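Side-chain contact in capsid protein (Macrobrachium rosenbergii nodavirus, PDB 5YKU), which forms the protruding domain of the viral coat, which probably builds the dimeric spikes on the surface of the nodavirus particle: residues N18-T23 and Y29-T34. Residues are numbered along the deposited sequence; the frame is centred on the assembly and turned at random.
Sequences NWVPPT and YTQDIT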
ATOM      1  N   ASN A  18       4.036  -1.369   6.651  1.00 10.15           N
ATOM      2  CA  ASN A  18       4.862  -0.215   6.354  1.00  8.83           C
ATOM      3  C   ASN A  18       5.510  -0.353   5.027  1.00  8.98           C
ATOM      4  O   ASN A  18       6.023  -1.408   4.641  1.00 10.01           O
ATOM      5  CB  ASN A  18       5.954  -0.098   7.421  1.00  9.79           C
ATOM      6  CG  ASN A  18       5.415   0.223   8.743  1.00 12.22           C
ATOM      7  OD1 ASN A  18       4.411   0.874   8.948  1.00 13.50           O
ATOM      8  ND2 ASN A  18       6.177  -0.175   9.772  1.00 17.85           N
ATOM      9  N   TRP A  19       5.506   0.730   4.271  1.00  9.26           N
ATOM     10  CA  TRP A  19       6.346   0.846   3.091  1.00  9.09           C
ATOM     11  C   TRP A  19       7.780   1.139   3.508  1.00  8.89           C
ATOM     12  O   TRP A  19       8.011   2.039   4.324  1.00  9.19           O
ATOM     13  CB  TRP A  19       5.835   2.017   2.200  1.00  9.03           C
ATOM     14  CG  TRP A  19       4.457   1.836   1.686  1.00  8.11           C
ATOM     15  CD1 TRP A  19       3.374   2.606   2.009  1.00  9.25           C
ATOM     16  CD2 TRP A  19       3.969   0.835   0.791  1.00  8.08           C
ATOM     17  NE1 TRP A  19       2.263   2.161   1.362  1.00  9.10           N
ATOM     18  CE2 TRP A  19       2.576   1.058   0.595  1.00  7.84           C
ATOM     19  CE3 TRP A  19       4.552  -0.265   0.157  1.00  8.99           C
ATOM     20  CZ2 TRP A  19       1.800   0.282  -0.235  1.00  8.48           C
ATOM     21  CZ3 TRP A  19       3.784  -1.033  -0.678  1.00  9.03           C
ATOM     22  CH2 TRP A  19       2.429  -0.759  -0.916  1.00  9.22           C
ATOM     23  N   VAL A  20       8.720   0.373   2.989  1.00 10.00           N
ATOM     24  CA  VAL A  20      10.111   0.618   3.324  1.00 10.06           C
ATOM     25  C   VAL A  20      10.505   2.073   2.993  1.00  9.76           C
ATOM     26  O   VAL A  20      10.238   2.470   1.849  1.00 10.63           O
ATOM     27  CB  VAL A  20      10.949  -0.369   2.548  1.00 11.09           C
ATOM     28  CG1 VAL A  20      12.449  -0.099   2.777  1.00 13.36           C
ATOM     29  CG2 VAL A  20      10.680  -1.833   2.942  1.00 12.92           C
ATOM     30  N   PRO A  21      11.107   2.805   3.890  1.00  8.97           N
ATOM     31  CA  PRO A  21      11.505   4.185   3.562  1.00 10.00           C
ATOM     32  C   PRO A  21      12.621   4.263   2.552  1.00 10.15           C
ATOM     33  O   PRO A  21      13.445   3.343   2.435  1.00 10.51           O
ATOM     34  CB  PRO A  21      11.906   4.759   4.861  1.00 11.02           C
ATOM     35  CG  PRO A  21      11.260   3.894   5.932  1.00 12.05           C
ATOM     36  CD  PRO A  21      11.290   2.534   5.317  1.00 10.11           C
ATOM     37  N   PRO A  22      12.677   5.318   1.799  1.00  9.93           N
ATOM     38  CA  PRO A  22      13.797   5.541   0.892  1.00  9.58           C
ATOM     39  C   PRO A  22      15.044   5.863   1.692  1.00  9.10           C
ATOM     40  O   PRO A  22      15.054   6.230   2.830  1.00 10.34           O
ATOM     41  CB  PRO A  22      13.366   6.825   0.087  1.00  9.76           C
ATOM     42  CG  PRO A  22      12.521   7.564   1.023  1.00 10.31           C
ATOM     43  CD  PRO A  22      11.763   6.499   1.847  1.00 10.46           C
ATOM     44  N   THR A  23      16.172   5.659   0.989  1.00 11.19           N
ATOM     45  CA  THR A  23      17.509   5.974   1.531  1.00 11.86           C
ATOM     46  C   THR A  23      18.119   7.172   0.864  1.00 13.17           C
ATOM     47  O   THR A  23      19.231   7.484   1.229  1.00 14.33           O
ATOM     48  CB  THR A  23      18.477   4.781   1.316  1.00 12.01           C
ATOM     49  OG1 THR A  23      18.547   4.413  -0.038  1.00 13.86           O
ATOM     50  CG2 THR A  23      18.021   3.558   2.090  1.00 13.84           C
ATOM     51  N   TYR A  29      11.704   2.615  -6.480  1.00 11.73           N
ATOM     52  CA  TYR A  29      12.041   1.329  -5.979  1.00 10.52           C
ATOM     53  C   TYR A  29      10.808   0.458  -5.868  1.00 11.18           C
ATOM     54  O   TYR A  29       9.708   0.930  -6.094  1.00 11.55           O
ATOM     55  CB  TYR A  29      12.789   1.482  -4.667  1.00 11.72           C
ATOM     56  CG  TYR A  29      12.041   2.147  -3.473  1.00 10.86           C
ATOM     57  CD1 TYR A  29      11.855   3.487  -3.449  1.00 13.55           C
ATOM     58  CD2 TYR A  29      11.550   1.432  -2.440  1.00 10.49           C
ATOM     59  CE1 TYR A  29      11.289   4.174  -2.403  1.00 12.43           C
ATOM     60  CE2 TYR A  29      10.928   2.006  -1.365  1.00 10.64           C
ATOM     61  CZ  TYR A  29      10.843   3.426  -1.293  1.00 11.19           C
ATOM     62  OH  TYR A  29      10.270   4.064  -0.227  1.00 11.12           O
ATOM     63  N   THR A  30      11.000  -0.814  -5.600  1.00 11.07           N
ATOM     64  CA  THR A  30       9.901  -1.727  -5.440  1.00 11.74           C
ATOM     65  C   THR A  30       9.828  -2.354  -4.090  1.00  9.95           C
ATOM     66  O   THR A  30      10.775  -2.396  -3.362  1.00 12.57           O
ATOM     67  CB  THR A  30       9.867  -2.789  -6.515  1.00 11.24           C
ATOM     68  OG1 THR A  30      11.036  -3.618  -6.355  1.00 13.73           O
ATOM     69  CG2 THR A  30       9.842  -2.216  -7.916  1.00 11.52           C
ATOM     70  N   GLN A  31       8.661  -2.871  -3.754  1.00  9.87           N
ATOM     71  CA  GLN A  31       8.411  -3.640  -2.531  1.00  9.41           C
ATOM     72  C   GLN A  31       7.470  -4.731  -2.849  1.00 10.21           C
ATOM     73  O   GLN A  31       6.406  -4.501  -3.463  1.00 10.48           O
ATOM     74  CB  GLN A  31       7.834  -2.780  -1.432  1.00 10.16           C
ATOM     75  CG  GLN A  31       7.664  -3.470  -0.107  1.00 10.66           C
ATOM     76  CD  GLN A  31       7.372  -2.530   1.022  1.00 10.59           C
ATOM     77  OE1 GLN A  31       7.770  -1.365   0.989  1.00 11.74           O
ATOM     78  NE2 GLN A  31       6.750  -2.957   2.068  1.00 11.50           N
ATOM     79  N   ASP A  32       7.738  -5.950  -2.420  1.00 10.04           N
ATOM     80  CA  ASP A  32       6.826  -7.074  -2.515  1.00 10.43           C
ATOM     81  C   ASP A  32       6.090  -7.294  -1.262  1.00 11.17           C
ATOM     82  O   ASP A  32       6.717  -7.517  -0.201  1.00 12.64           O
ATOM     83  CB  ASP A  32       7.643  -8.382  -2.885  1.00 12.00           C
ATOM     84  CG  ASP A  32       8.239  -8.388  -4.196  1.00 12.69           C
ATOM     85  OD1 ASP A  32       8.029  -7.517  -5.032  1.00 13.54           O
ATOM     86  OD2 ASP A  32       8.928  -9.448  -4.530  1.00 15.74           O
ATOM     87  N   ILE A  33       4.795  -7.135  -1.275  1.00 10.77           N
ATOM     88  CA  ILE A  33       3.949  -7.520  -0.140  1.00 12.07           C
ATOM     89  C   ILE A  33       3.770  -8.996  -0.242  1.00 12.52           C
ATOM     90  O   ILE A  33       3.484  -9.548  -1.337  1.00 12.76           O
ATOM     91  CB  ILE A  33       2.621  -6.768  -0.144  1.00 12.47           C
ATOM     92  CG1 ILE A  33       2.856  -5.273   0.018  1.00 12.33           C
ATOM     93  CG2 ILE A  33       1.661  -7.265   0.932  1.00 14.10           C
ATOM     94  CD1 ILE A  33       1.613  -4.384   0.177  1.00 13.99           C
ATOM     95  N   THR A  34       3.899  -9.710   0.851  1.00 13.04           N
ATOM     96  CA  THR A  34       3.897 -11.183   0.850  1.00 11.99           C
ATOM     97  C   THR A  34       2.922 -11.680   1.905  1.00 12.68           C
ATOM     98  O   THR A  34       2.375 -10.928   2.686  1.00 12.99           O
ATOM     99  CB  THR A  34       5.335 -11.675   1.021  1.00 15.53           C
ATOM    100  OG1 THR A  34       5.476 -13.081   0.748  1.00 19.23           O
ATOM    101  CG2 THR A  34       5.700 -11.444   2.474  1.00 17.90           C
TER
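The carboxamide of Gln31 meets the backbone of 18-23, which leaves strand 10-18, with both its ends. NE2 donates to Asn18 O at 3.1 Å, an almost straight bond (167°) whose acceptor lies in the plane of the Gln31 amide, while OE1 accepts the amide N of Val20 at 2.8 Å. The two bonds straddle Trp19 and fix the rotation of the carboxamide. Gln31 gets there fully stretched: CG stands anti to the backbone N (chi1 -175°) and the chain continues extended, carrying the amide from edge strand 26-33 to a segment running roughly antiparallel to it. OE1 also sits in the plane of the Trp19 indole, at its edge, 3.5 Å from CE3, and Val20 CG2 packs against the same oxygen. Two residues before Gln31, Tyr29 lifts its ring toward the loop, CG placed between backbone N and carbonyl carbon (chi1 62°), and its hydroxyl donates to Val20 O over 2.6 Å, in the carbonyl plane. Pro22 CD rests beside that hydroxyl. Past Gln31, Ile33 CD1 touches Trp19 CH2 at 3.9 Å; the buried indole also meets Phe98 edge-to-face, and its NE1 is hydrogen-bonded to Tyr74 OH. Strand 26-33 pairs with 96-104, yet its side chains reach the segment following the opposite outer strand: three polar bonds, engaging both N and O of Val20, fasten an irregular, proline-bearing loop alongside, with Trp19-Ile33 an apolar complement.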